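Local coordinates for protein serine protease inhibitor (PDB 2PEF) that probably inhibits serine-type endopeptidases, as serpins do, and has an N terminus that functions to trap its metastable native state, at residues K8-T13 with K246-I251; K147-I152 with V157-N162; E276-L281 with D285-D290. All coordinates share one frame; numbering follows the deposited sequence.

Interaction 1. Residues K8-T13 with K246-I251; sequences KFIYNT and KFIDLI
Tyr11 lays the outer part of its ring across Ile248, so that the aromatic side chain of one helix overlaps the branched side chain of another. Ring atom CE2 of Tyr11 lies 3.9 Å from CB of Ile248, an approach that is oblique to the ring. Further out, Tyr11 OH comes to 3.6 Å from Ile248 CG2, the branch of the isoleucine that carries most of the contact with the phenol end. With CG of Tyr11 beside the backbone N and anti to the carbonyl carbon (chi1 -79°), the ring extends across to helix 244-252. Ile248 points its CB at helix 7-22, and its other branch ends in CD1, 4.4 Å from Ile10 CG2, a looser apolar touch one residue earlier on that helix.

The phenol oxygen lies at a polar margin. Tyr11 OH is 3.8 Å from Asp249 OD1, with ring and carboxylate planes 74° apart, but its hydrogen-bond partner is Lys252 NZ, just beyond 246-251. The side chain is thus apolar along its ring and hydrogen-bonded at its hydroxyl. Replacing Tyr11 by an alanine would probably leave Lys252 without this hydrogen bond and Ile248 with a gap where the ring had lain.

Here the two short helical segments keep their axes 10.6 Å apart at an angle of 112°, and long side chains span the distance. Ile248 also touches Ala14 of helix 7-22, while Phe247, on the same turn, packs against strands 345-357 and 362-372. The arrangement is that of the serpin fold, in which the N-terminal helix and helix 244-252 cross steeply beside the strands of the B sheet.

Interaction 2. Residues K147-I152 with V157-N162; sequences KILNKI and VMYLIN
Tyr159 of strand 158-169 reaches Leu149 and Ile152 of the loop 147-152. At CB the chain turns so that CG sits beside the backbone N (chi1 -57°), which carries the ring off the strand toward 147-152. The first ring atom to meet the loop is CE1, 4.1 Å from Leu149 CD1, where the leucine branch crosses the tyrosine at about a right angle and comes in obliquely to the ring. Ile152 takes a different path: its CG1 arrives at the ring edge, near the ring plane, 4.2 Å from Tyr159 CE1. Beyond the ring, Tyr159 OH lies against the carbons of Ile152, with CG1 at 3.3 Å and CG2 at 3.6 Å, a tight fit for an oxygen set against hydrocarbon.

In serpins this is the place where the segment following helix 127-140, the helix F of the family, runs back across the front of the A sheet before entering strand 158-169. Tyr159 therefore bridges the sheet and the loop that leads into it. Its hydroxyl, though set against the carbons of Ile152, is satisfied by a hydrogen bond to Asp156 OD2 just before strand 158-169.

Leu149 owes its reach to a CG placed between the backbone N and the carbonyl carbon (chi1 86°), from where CD1 reaches CE1 of the ring. The loop's backbone is held in turn by Asn134 of helix 127-140, whose ND2 bonds to Leu149 O. Around the ring, Phe125 meets it with planes about 30° apart, and Ile133 and Ile333 add further side-chain contacts.

Interaction 3. Residues E276-L281 with D285-D290; sequences ETLESL and DAFLPD
Phe287 presents the CD1, CE1 and CZ stretch of its ring to helix 275-280, where Leu278 and Glu279 receive it. With CG beside the backbone N and anti to the carbonyl carbon (chi1 -60°), the ring is carried from the 3-10 turn 285-287 to the helix. Leu278 crosses it at about a right angle. Its CG is likewise anti to the carbonyl carbon, and the chain is extended at chi2 (167°), which puts CD1 at the edge near the ring plane, 4.0 Å from Phe287 CZ; CB stands 4.1 Å from the same CZ.

Glu279 makes its contact with its methylene chain. Extended beyond CG, it slants past the ring, with CG 3.8 Å from Phe287 CD1. The carboxylate then swings over toward the base of the phenylalanine, OE2 lying 4.1 Å from Phe287 CB, with the carboxylate plane 72° from the ring plane. Val310, on strand 310-318, touches both Leu278 and Phe287 and so joins helix and turn to a strand of the serpin A sheet.

The contact depends on fit between hydrocarbon surfaces: the partly exposed Glu279 lends its aliphatic stem, while its carboxylate makes no hydrogen bond or salt bridge between 276-281 and 285-290.

The three contacts are separate fittings in one serpin domain, with none touching another. Interaction 2 is nested inside the long chain loop closed by interaction 1, yet their centres lie 32 Å apart on opposite sides of the chain's centre. Interaction 3 follows both in sequence; its centre is 25 Å from that of interaction 1 and 19 Å from that of interaction 2, with nearest atoms about 9 and 10 Å away. Interactions 2 and 3 are joined through the A sheet: strand 158-169 pairs with 322-331, probably the inserted reactive-centre segment of this latent form, which pairs with 310-318, the strand beside interaction 3. Interaction 1 lies instead by the B-sheet strands.

Interaction 1. Residues K8-T13 with K246-I251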
ATOM      1  N   LYS A   8       4.578 -20.171  -0.941  1.00 14.43           N
ATOM      2  CA  LYS A   8       5.029 -19.656   0.355  1.00 15.43           C
ATOM      3  C   LYS A   8       5.014 -18.128   0.382  1.00 14.18           C
ATOM      4  O   LYS A   8       4.436 -17.530   1.288  1.00 13.84           O
ATOM      5  CB  LYS A   8       6.417 -20.193   0.725  1.00 14.63           C
ATOM      6  CG  LYS A   8       6.983 -19.610   2.025  1.00 17.31           C
ATOM      7  CD  LYS A   8       8.180 -20.397   2.547  1.00 18.08           C
ATOM      8  CE  LYS A   8       7.757 -21.636   3.332  1.00 21.47           C
ATOM      9  NZ  LYS A   8       6.862 -21.326   4.487  1.00 23.60           N
ATOM     10  N   PHE A   9       5.639 -17.502  -0.614  1.00 13.46           N
ATOM     11  CA  PHE A   9       5.638 -16.042  -0.705  1.00 12.78           C
ATOM     12  C   PHE A   9       4.226 -15.469  -0.846  1.00 12.34           C
ATOM     13  O   PHE A   9       3.880 -14.501  -0.170  1.00 12.28           O
ATOM     14  CB  PHE A   9       6.523 -15.543  -1.857  1.00 13.17           C
ATOM     15  CG  PHE A   9       6.455 -14.051  -2.063  1.00 13.93           C
ATOM     16  CD1 PHE A   9       7.234 -13.193  -1.294  1.00 16.10           C
ATOM     17  CD2 PHE A   9       5.598 -13.502  -3.020  1.00 15.61           C
ATOM     18  CE1 PHE A   9       7.171 -11.807  -1.474  1.00 13.33           C
ATOM     19  CE2 PHE A   9       5.526 -12.113  -3.207  1.00 13.06           C
ATOM     20  CZ  PHE A   9       6.315 -11.271  -2.434  1.00 13.44           C
ATOM     21  N   ILE A  10       3.422 -16.052  -1.730  1.00 12.51           N
ATOM     22  CA  ILE A  10       2.062 -15.556  -1.949  1.00 13.09           C
ATOM     23  C   ILE A  10       1.243 -15.570  -0.651  1.00 13.26           C
ATOM     24  O   ILE A  10       0.719 -14.532  -0.237  1.00 13.21           O
ATOM     25  CB  ILE A  10       1.333 -16.314  -3.090  1.00 13.56           C
ATOM     26  CG1 ILE A  10       2.046 -16.062  -4.425  1.00 14.68           C
ATOM     27  CG2 ILE A  10      -0.134 -15.886  -3.176  1.00 14.31           C
ATOM     28  CD1 ILE A  10       1.572 -16.929  -5.581  1.00 13.71           C
ATOM     29  N   TYR A  11       1.147 -16.726  -0.002  1.00 14.12           N
ATOM     30  CA  TYR A  11       0.290 -16.825   1.181  1.00 14.82           C
ATOM     31  C   TYR A  11       0.847 -16.102   2.413  1.00 14.01           C
ATOM     32  O   TYR A  11       0.079 -15.535   3.190  1.00 14.50           O
ATOM     33  CB  TYR A  11      -0.125 -18.271   1.470  1.00 15.89           C
ATOM     34  CG  TYR A  11      -1.251 -18.746   0.567  1.00 17.51           C
ATOM     35  CD1 TYR A  11      -0.985 -19.512  -0.566  1.00 21.42           C
ATOM     36  CD2 TYR A  11      -2.580 -18.406   0.836  1.00 20.48           C
ATOM     37  CE1 TYR A  11      -2.009 -19.945  -1.400  1.00 21.99           C
ATOM     38  CE2 TYR A  11      -3.617 -18.832   0.002  1.00 21.32           C
ATOM     39  CZ  TYR A  11      -3.321 -19.598  -1.114  1.00 19.92           C
ATOM     40  OH  TYR A  11      -4.335 -20.027  -1.943  1.00 19.49           O
ATOM     41  N   ASN A  12       2.169 -16.087   2.571  1.00 14.17           N
ATOM     42  CA  ASN A  12       2.787 -15.291   3.637  1.00 13.30           C
ATOM     43  C   ASN A  12       2.579 -13.787   3.426  1.00 13.10           C
ATOM     44  O   ASN A  12       2.237 -13.068   4.362  1.00 14.19           O
ATOM     45  CB  ASN A  12       4.275 -15.622   3.804  1.00 12.81           C
ATOM     46  CG  ASN A  12       4.506 -16.947   4.518  1.00 15.02           C
ATOM     47  OD1 ASN A  12       3.605 -17.788   4.616  1.00 12.46           O
ATOM     48  ND2 ASN A  12       5.716 -17.134   5.031  1.00 15.96           N
ATOM     49  N   THR A  13       2.748 -13.328   2.189  1.00 13.55           N
ATOM     50  CA  THR A  13       2.570 -11.909   1.864  1.00 13.98           C
ATOM     51  C   THR A  13       1.097 -11.518   1.958  1.00 13.73           C
ATOM     52  O   THR A  13       0.774 -10.419   2.418  1.00 14.55           O
ATOM     53  CB  THR A  13       3.194 -11.565   0.490  1.00 14.63           C
ATOM     54  OG1 THR A  13       4.581 -11.918   0.518  1.00 18.17           O
ATOM     55  CG2 THR A  13       3.060 -10.074   0.165  1.00 15.50           C
ATOM     56  N   LYS A 246      -8.321 -16.239   3.160  1.00 11.41           N
ATOM     57  CA  LYS A 246      -9.684 -15.923   2.753  1.00 12.46           C
ATOM     58  C   LYS A 246      -9.733 -14.935   1.599  1.00 12.86           C
ATOM     59  O   LYS A 246     -10.589 -15.047   0.717  1.00 14.63           O
ATOM     60  CB  LYS A 246     -10.495 -15.404   3.937  1.00 12.33           C
ATOM     61  CG  LYS A 246     -10.920 -16.497   4.895  1.00 14.69           C
ATOM     62  CD  LYS A 246     -11.990 -16.009   5.854  1.00 16.69           C
ATOM     63  CE  LYS A 246     -12.487 -17.141   6.735  1.00 22.34           C
ATOM     64  NZ  LYS A 246     -13.246 -18.171   5.961  1.00 19.88           N
ATOM     65  N   PHE A 247      -8.805 -13.981   1.588  1.00 12.62           N
ATOM     66  CA  PHE A 247      -8.741 -13.016   0.489  1.00 12.52           C
ATOM     67  C   PHE A 247      -8.340 -13.675  -0.834  1.00 13.48           C
ATOM     68  O   PHE A 247      -8.987 -13.455  -1.855  1.00 13.09           O
ATOM     69  CB  PHE A 247      -7.796 -11.858   0.824  1.00 13.32           C
ATOM     70  CG  PHE A 247      -7.749 -10.795  -0.238  1.00 11.83           C
ATOM     71  CD1 PHE A 247      -8.775  -9.863  -0.348  1.00 14.82           C
ATOM     72  CD2 PHE A 247      -6.689 -10.736  -1.139  1.00 12.95           C
ATOM     73  CE1 PHE A 247      -8.749  -8.886  -1.331  1.00 15.18           C
ATOM     74  CE2 PHE A 247      -6.652  -9.757  -2.128  1.00 13.07           C
ATOM     75  CZ  PHE A 247      -7.690  -8.833  -2.223  1.00 12.95           C
ATOM     76  N   ILE A 248      -7.273 -14.471  -0.819  1.00 13.58           N
ATOM     77  CA  ILE A 248      -6.844 -15.164  -2.036  1.00 14.86           C
ATOM     78  C   ILE A 248      -7.962 -16.090  -2.515  1.00 14.59           C
ATOM     79  O   ILE A 248      -8.273 -16.130  -3.711  1.00 14.91           O
ATOM     80  CB  ILE A 248      -5.510 -15.950  -1.847  1.00 15.37           C
ATOM     81  CG1 ILE A 248      -4.364 -15.027  -1.402  1.00 16.75           C
ATOM     82  CG2 ILE A 248      -5.131 -16.702  -3.124  1.00 17.49           C
ATOM     83  CD1 ILE A 248      -3.987 -13.906  -2.388  1.00 19.10           C
ATOM     84  N   ASP A 249      -8.580 -16.807  -1.575  1.00 14.64           N
ATOM     85  CA  ASP A 249      -9.641 -17.766  -1.899  1.00 15.63           C
ATOM     86  C   ASP A 249     -10.894 -17.136  -2.498  1.00 15.11           C
ATOM     87  O   ASP A 249     -11.499 -17.710  -3.393  1.00 13.76           O
ATOM     88  CB  ASP A 249     -10.010 -18.612  -0.674  1.00 16.84           C
ATOM     89  CG  ASP A 249      -8.986 -19.691  -0.375  1.00 19.77           C
ATOM     90  OD1 ASP A 249      -7.992 -19.811  -1.124  1.00 23.94           O
ATOM     91  OD2 ASP A 249      -9.177 -20.428   0.617  1.00 25.92           O
ATOM     92  N   LEU A 250     -11.290 -15.965  -2.009  1.00 14.01           N
ATOM     93  CA  LEU A 250     -12.496 -15.325  -2.527  1.00 14.25           C
ATOM     94  C   LEU A 250     -12.332 -14.892  -3.989  1.00 13.19           C
ATOM     95  O   LEU A 250     -13.302 -14.900  -4.750  1.00 14.48           O
ATOM     96  CB  LEU A 250     -12.972 -14.179  -1.620  1.00 15.19           C
ATOM     97  CG  LEU A 250     -12.199 -12.864  -1.503  1.00 15.12           C
ATOM     98  CD1 LEU A 250     -12.588 -11.897  -2.615  1.00 13.55           C
ATOM     99  CD2 LEU A 250     -12.469 -12.226  -0.147  1.00 15.43           C
ATOM    100  N   ILE A 251     -11.103 -14.547  -4.374  1.00 12.34           N
ATOM    101  CA  ILE A 251     -10.789 -14.212  -5.763  1.00 12.94           C
ATOM    102  C   ILE A 251     -10.718 -15.485  -6.609  1.00 13.25           C
ATOM    103  O   ILE A 251     -11.303 -15.548  -7.695  1.00 15.12           O
ATOM    104  CB  ILE A 251      -9.459 -13.413  -5.888  1.00 13.80           C
ATOM    105  CG1 ILE A 251      -9.581 -12.043  -5.214  1.00 12.45           C
ATOM    106  CG2 ILE A 251      -9.057 -13.251  -7.354  1.00 15.08           C
ATOM    107  CD1 ILE A 251      -8.244 -11.404  -4.871  1.00 16.71           C
TER

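Interaction 2. Residues K147-I152 with V157-N162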
ATOM      1  N   LYS A 147       3.636  15.678  -1.102  1.00 19.03           N
ATOM      2  CA  LYS A 147       4.400  15.949   0.121  1.00 20.32           C
ATOM      3  C   LYS A 147       4.341  14.791   1.115  1.00 20.63           C
ATOM      4  O   LYS A 147       3.293  14.170   1.288  1.00 20.05           O
ATOM      5  CB  LYS A 147       3.881  17.217   0.806  1.00 21.35           C
ATOM      6  CG  LYS A 147       4.407  18.516   0.220  1.00 22.73           C
ATOM      7  CD  LYS A 147       4.148  19.685   1.161  1.00 23.82           C
ATOM      8  N   ILE A 148       5.470  14.517   1.769  1.00 20.73           N
ATOM      9  CA  ILE A 148       5.524  13.531   2.849  1.00 21.17           C
ATOM     10  C   ILE A 148       6.008  14.160   4.165  1.00 21.38           C
ATOM     11  O   ILE A 148       5.767  13.616   5.242  1.00 20.05           O
ATOM     12  CB  ILE A 148       6.358  12.260   2.457  1.00 21.64           C
ATOM     13  CG1 ILE A 148       6.230  11.148   3.508  1.00 22.89           C
ATOM     14  CG2 ILE A 148       7.827  12.604   2.225  1.00 21.34           C
ATOM     15  CD1 ILE A 148       4.915  10.397   3.479  1.00 23.24           C
ATOM     16  N   LEU A 149       6.678  15.309   4.072  1.00 21.72           N
ATOM     17  CA  LEU A 149       7.121  16.041   5.266  1.00 21.76           C
ATOM     18  C   LEU A 149       7.162  17.558   5.048  1.00 21.68           C
ATOM     19  O   LEU A 149       7.217  18.026   3.906  1.00 20.44           O
ATOM     20  CB  LEU A 149       8.484  15.527   5.754  1.00 22.65           C
ATOM     21  CG  LEU A 149       9.790  16.082   5.169  1.00 22.29           C
ATOM     22  CD1 LEU A 149      10.972  15.631   6.009  1.00 25.70           C
ATOM     23  CD2 LEU A 149       9.970  15.676   3.717  1.00 26.39           C
ATOM     24  N   ASN A 150       7.133  18.310   6.148  1.00 22.42           N
ATOM     25  CA  ASN A 150       7.244  19.772   6.113  1.00 23.08           C
ATOM     26  C   ASN A 150       8.512  20.290   6.794  1.00 23.21           C
ATOM     27  O   ASN A 150       9.055  21.325   6.400  1.00 23.06           O
ATOM     28  CB  ASN A 150       6.008  20.431   6.744  1.00 24.06           C
ATOM     29  CG  ASN A 150       4.751  20.281   5.891  1.00 26.01           C
ATOM     30  OD1 ASN A 150       4.725  19.532   4.911  1.00 30.51           O
ATOM     31  ND2 ASN A 150       3.696  20.998   6.270  1.00 28.80           N
ATOM     32  N   LYS A 151       8.971  19.564   7.812  1.00 23.49           N
ATOM     33  CA  LYS A 151      10.142  19.951   8.600  1.00 24.64           C
ATOM     34  C   LYS A 151      11.021  18.743   8.924  1.00 25.32           C
ATOM     35  O   LYS A 151      10.564  17.600   8.868  1.00 26.99           O
ATOM     36  CB  LYS A 151       9.701  20.638   9.896  1.00 23.95           C
ATOM     37  N   ILE A 152      12.285  19.006   9.245  1.00 25.27           N
ATOM     38  CA  ILE A 152      13.208  17.957   9.677  1.00 24.53           C
ATOM     39  C   ILE A 152      13.579  18.156  11.145  1.00 24.86           C
ATOM     40  O   ILE A 152      14.013  19.238  11.548  1.00 24.45           O
ATOM     41  CB  ILE A 152      14.456  17.862   8.755  1.00 23.91           C
ATOM     42  CG1 ILE A 152      14.077  17.156   7.445  1.00 25.07           C
ATOM     43  CG2 ILE A 152      15.601  17.113   9.447  1.00 24.44           C
ATOM     44  CD1 ILE A 152      15.143  17.194   6.363  1.00 23.29           C
ATOM     45  N   VAL A 157      18.622  11.395  11.192  1.00 20.25           N
ATOM     46  CA  VAL A 157      19.858  11.137  10.445  1.00 19.39           C
ATOM     47  C   VAL A 157      19.649  10.263   9.207  1.00 18.96           C
ATOM     48  O   VAL A 157      20.471  10.285   8.293  1.00 18.18           O
ATOM     49  CB  VAL A 157      20.978  10.511  11.322  1.00 19.01           C
ATOM     50  CG1 VAL A 157      21.520  11.526  12.334  1.00 17.85           C
ATOM     51  CG2 VAL A 157      20.492   9.248  12.010  1.00 20.09           C
ATOM     52  N   MET A 158      18.566   9.489   9.186  1.00 19.40           N
ATOM     53  CA  MET A 158      18.253   8.649   8.031  1.00 19.20           C
ATOM     54  C   MET A 158      16.755   8.458   7.807  1.00 17.84           C
ATOM     55  O   MET A 158      16.005   8.207   8.747  1.00 17.45           O
ATOM     56  CB  MET A 158      18.945   7.280   8.117  1.00 19.25           C
ATOM     57  CG  MET A 158      18.751   6.436   6.851  1.00 20.08           C
ATOM     58  SD  MET A 158      19.010   4.664   7.035  1.00 24.35           S
ATOM     59  CE  MET A 158      20.723   4.540   6.538  1.00 23.75           C
ATOM     60  N   TYR A 159      16.338   8.587   6.549  1.00 14.75           N
ATOM     61  CA  TYR A 159      14.986   8.236   6.142  1.00 13.96           C
ATOM     62  C   TYR A 159      15.054   7.146   5.077  1.00 13.37           C
ATOM     63  O   TYR A 159      15.956   7.139   4.236  1.00 11.69           O
ATOM     64  CB  TYR A 159      14.252   9.436   5.548  1.00 13.68           C
ATOM     65  CG  TYR A 159      14.124  10.670   6.416  1.00 12.33           C
ATOM     66  CD1 TYR A 159      14.210  11.939   5.849  1.00 13.67           C
ATOM     67  CD2 TYR A 159      13.899  10.578   7.792  1.00 11.30           C
ATOM     68  CE1 TYR A 159      14.081  13.084   6.619  1.00 12.09           C
ATOM     69  CE2 TYR A 159      13.769  11.721   8.573  1.00  9.97           C
ATOM     70  CZ  TYR A 159      13.859  12.969   7.977  1.00 12.16           C
ATOM     71  OH  TYR A 159      13.735  14.104   8.735  1.00 15.31           O
ATOM     72  N   LEU A 160      14.083   6.239   5.116  1.00 12.88           N
ATOM     73  CA  LEU A 160      13.892   5.253   4.062  1.00 11.82           C
ATOM     74  C   LEU A 160      12.490   5.471   3.510  1.00 11.23           C
ATOM     75  O   LEU A 160      11.532   5.603   4.270  1.00 10.80           O
ATOM     76  CB  LEU A 160      14.052   3.826   4.598  1.00 11.23           C
ATOM     77  CG  LEU A 160      15.375   3.491   5.302  1.00 14.17           C
ATOM     78  CD1 LEU A 160      15.320   3.828   6.800  1.00 17.07           C
ATOM     79  CD2 LEU A 160      15.731   2.028   5.115  1.00 17.82           C
ATOM     80  N   ILE A 161      12.378   5.530   2.188  1.00 11.08           N
ATOM     81  CA  ILE A 161      11.109   5.866   1.548  1.00 11.09           C
ATOM     82  C   ILE A 161      10.846   4.957   0.361  1.00 10.90           C
ATOM     83  O   ILE A 161      11.729   4.735  -0.470  1.00 11.57           O
ATOM     84  CB  ILE A 161      11.061   7.352   1.073  1.00 10.03           C
ATOM     85  CG1 ILE A 161      11.379   8.309   2.229  1.00 10.77           C
ATOM     86  CG2 ILE A 161       9.686   7.679   0.474  1.00 12.70           C
ATOM     87  CD1 ILE A 161      11.640   9.742   1.812  1.00 10.71           C
ATOM     88  N   ASN A 162       9.628   4.428   0.294  1.00 10.57           N
ATOM     89  CA  ASN A 162       9.148   3.773  -0.915  1.00 10.75           C
ATOM     90  C   ASN A 162       7.986   4.541  -1.535  1.00 10.57           C
ATOM     91  O   ASN A 162       7.172   5.119  -0.820  1.00 10.76           O
ATOM     92  CB  ASN A 162       8.708   2.345  -0.610  1.00 10.26           C
ATOM     93  CG  ASN A 162       7.902   1.738  -1.739  1.00 13.32           C
ATOM     94  OD1 ASN A 162       6.687   1.903  -1.798  1.00 13.68           O
ATOM     95  ND2 ASN A 162       8.578   1.052  -2.655  1.00 11.10           N
TER

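Interaction 3. Residues E276-L281 with D285-D290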
ATOM      1  N   GLU A 276       1.608   1.205  15.705  1.00 20.75           N
ATOM      2  CA  GLU A 276       0.812   0.308  16.552  1.00 22.19           C
ATOM      3  C   GLU A 276       0.461  -1.009  15.858  1.00 21.12           C
ATOM      4  O   GLU A 276       0.519  -2.079  16.471  1.00 20.74           O
ATOM      5  CB  GLU A 276      -0.461   1.009  17.033  1.00 22.38           C
ATOM      6  CG  GLU A 276      -0.245   1.995  18.180  1.00 24.09           C
ATOM      7  CD  GLU A 276      -1.548   2.555  18.740  1.00 24.99           C
ATOM      8  OE1 GLU A 276      -2.630   2.245  18.194  1.00 26.16           O
ATOM      9  OE2 GLU A 276      -1.489   3.306  19.738  1.00 27.84           O
ATOM     10  N   THR A 277       0.100  -0.921  14.580  1.00 20.92           N
ATOM     11  CA  THR A 277      -0.163  -2.105  13.761  1.00 21.29           C
ATOM     12  C   THR A 277       1.071  -3.005  13.696  1.00 20.73           C
ATOM     13  O   THR A 277       0.976  -4.221  13.891  1.00 21.14           O
ATOM     14  CB  THR A 277      -0.597  -1.705  12.331  1.00 21.13           C
ATOM     15  OG1 THR A 277      -1.829  -0.976  12.394  1.00 23.61           O
ATOM     16  CG2 THR A 277      -0.783  -2.933  11.449  1.00 22.83           C
ATOM     17  N   LEU A 278       2.224  -2.394  13.436  1.00 20.13           N
ATOM     18  CA  LEU A 278       3.485  -3.119  13.329  1.00 20.35           C
ATOM     19  C   LEU A 278       3.903  -3.748  14.660  1.00 19.68           C
ATOM     20  O   LEU A 278       4.425  -4.861  14.685  1.00 20.42           O
ATOM     21  CB  LEU A 278       4.586  -2.208  12.766  1.00 20.62           C
ATOM     22  CG  LEU A 278       4.422  -1.844  11.281  1.00 19.96           C
ATOM     23  CD1 LEU A 278       5.352  -0.708  10.863  1.00 20.50           C
ATOM     24  CD2 LEU A 278       4.615  -3.062  10.373  1.00 21.69           C
ATOM     25  N   GLU A 279       3.652  -3.040  15.760  1.00 20.04           N
ATOM     26  CA  GLU A 279       3.910  -3.571  17.098  1.00 20.42           C
ATOM     27  C   GLU A 279       3.022  -4.775  17.414  1.00 20.56           C
ATOM     28  O   GLU A 279       3.436  -5.681  18.140  1.00 21.28           O
ATOM     29  CB  GLU A 279       3.734  -2.481  18.159  1.00 19.93           C
ATOM     30  CG  GLU A 279       4.852  -1.442  18.166  1.00 20.38           C
ATOM     31  CD  GLU A 279       4.563  -0.259  19.073  1.00 22.60           C
ATOM     32  OE1 GLU A 279       3.398   0.189  19.132  1.00 26.47           O
ATOM     33  OE2 GLU A 279       5.512   0.235  19.718  1.00 24.97           O
ATOM     34  N   SER A 280       1.811  -4.778  16.861  1.00 20.45           N
ATOM     35  CA  SER A 280       0.872  -5.884  17.053  1.00 21.63           C
ATOM     36  C   SER A 280       1.287  -7.112  16.247  1.00 21.76           C
ATOM     37  O   SER A 280       0.926  -8.241  16.590  1.00 22.18           O
ATOM     38  CB  SER A 280      -0.559  -5.461  16.698  1.00 22.17           C
ATOM     39  OG  SER A 280      -0.785  -5.474  15.298  1.00 24.26           O
ATOM     40  N   LEU A 281       2.052  -6.880  15.184  1.00 21.45           N
ATOM     41  CA  LEU A 281       2.606  -7.954  14.366  1.00 21.57           C
ATOM     42  C   LEU A 281       3.912  -8.505  14.951  1.00 20.97           C
ATOM     43  O   LEU A 281       4.502  -9.438  14.400  1.00 20.30           O
ATOM     44  CB  LEU A 281       2.813  -7.480  12.923  1.00 22.03           C
ATOM     45  CG  LEU A 281       1.583  -7.117  12.082  1.00 22.12           C
ATOM     46  CD1 LEU A 281       2.019  -6.543  10.741  1.00 24.96           C
ATOM     47  CD2 LEU A 281       0.672  -8.320  11.879  1.00 27.20           C
ATOM     48  N   ASP A 285      10.774  -3.949  19.279  1.00 17.39           N
ATOM     49  CA  ASP A 285      12.137  -3.492  19.577  1.00 17.84           C
ATOM     50  C   ASP A 285      12.585  -2.339  18.689  1.00 16.90           C
ATOM     51  O   ASP A 285      13.248  -1.423  19.159  1.00 16.78           O
ATOM     52  CB  ASP A 285      13.143  -4.640  19.456  1.00 18.20           C
ATOM     53  CG  ASP A 285      13.180  -5.524  20.687  1.00 20.17           C
ATOM     54  OD1 ASP A 285      12.180  -5.567  21.438  1.00 24.99           O
ATOM     55  OD2 ASP A 285      14.216  -6.188  20.899  1.00 19.97           O
ATOM     56  N   ALA A 286      12.212  -2.389  17.409  1.00 17.76           N
ATOM     57  CA  ALA A 286      12.611  -1.372  16.432  1.00 17.08           C
ATOM     58  C   ALA A 286      12.198   0.043  16.840  1.00 17.70           C
ATOM     59  O   ALA A 286      12.860   1.022  16.482  1.00 18.39           O
ATOM     60  CB  ALA A 286      12.042  -1.709  15.064  1.00 17.05           C
ATOM     61  N   PHE A 287      11.100   0.139  17.586  1.00 17.95           N
ATOM     62  CA  PHE A 287      10.551   1.429  18.010  1.00 18.87           C
ATOM     63  C   PHE A 287      11.088   1.902  19.363  1.00 18.96           C
ATOM     64  O   PHE A 287      10.787   3.019  19.794  1.00 19.11           O
ATOM     65  CB  PHE A 287       9.017   1.372  18.035  1.00 19.04           C
ATOM     66  CG  PHE A 287       8.398   1.062  16.700  1.00 18.33           C
ATOM     67  CD1 PHE A 287       7.945  -0.223  16.410  1.00 18.52           C
ATOM     68  CD2 PHE A 287       8.272   2.053  15.725  1.00 19.25           C
ATOM     69  CE1 PHE A 287       7.374  -0.515  15.174  1.00 17.47           C
ATOM     70  CE2 PHE A 287       7.702   1.773  14.487  1.00 19.71           C
ATOM     71  CZ  PHE A 287       7.252   0.488  14.208  1.00 17.82           C
ATOM     72  N   LEU A 288      11.884   1.062  20.025  1.00 19.42           N
ATOM     73  CA  LEU A 288      12.401   1.368  21.361  1.00 20.21           C
ATOM     74  C   LEU A 288      13.840   1.880  21.292  1.00 20.86           C
ATOM     75  O   LEU A 288      14.724   1.159  20.832  1.00 21.96           O
ATOM     76  CB  LEU A 288      12.333   0.129  22.264  1.00 20.24           C
ATOM     77  CG  LEU A 288      11.006  -0.623  22.435  1.00 18.42           C
ATOM     78  CD1 LEU A 288      11.212  -1.890  23.257  1.00 18.27           C
ATOM     79  CD2 LEU A 288       9.928   0.253  23.058  1.00 19.26           C
ATOM     80  N   PRO A 289      14.079   3.130  21.744  1.00 21.60           N
ATOM     81  CA  PRO A 289      15.423   3.721  21.715  1.00 22.28           C
ATOM     82  C   PRO A 289      16.497   2.891  22.427  1.00 22.26           C
ATOM     83  O   PRO A 289      17.624   2.797  21.935  1.00 23.26           O
ATOM     84  CB  PRO A 289      15.238   5.078  22.414  1.00 22.60           C
ATOM     85  CG  PRO A 289      13.911   5.004  23.098  1.00 23.59           C
ATOM     86  CD  PRO A 289      13.081   4.067  22.288  1.00 21.89           C
ATOM     87  N   ASP A 290      16.142   2.289  23.562  1.00 22.44           N
ATOM     88  CA  ASP A 290      17.091   1.516  24.365  1.00 22.67           C
ATOM     89  C   ASP A 290      17.219   0.046  23.943  1.00 22.58           C
ATOM     90  O   ASP A 290      18.144  -0.645  24.382  1.00 23.17           O
ATOM     91  CB  ASP A 290      16.726   1.605  25.850  1.00 22.98           C
TER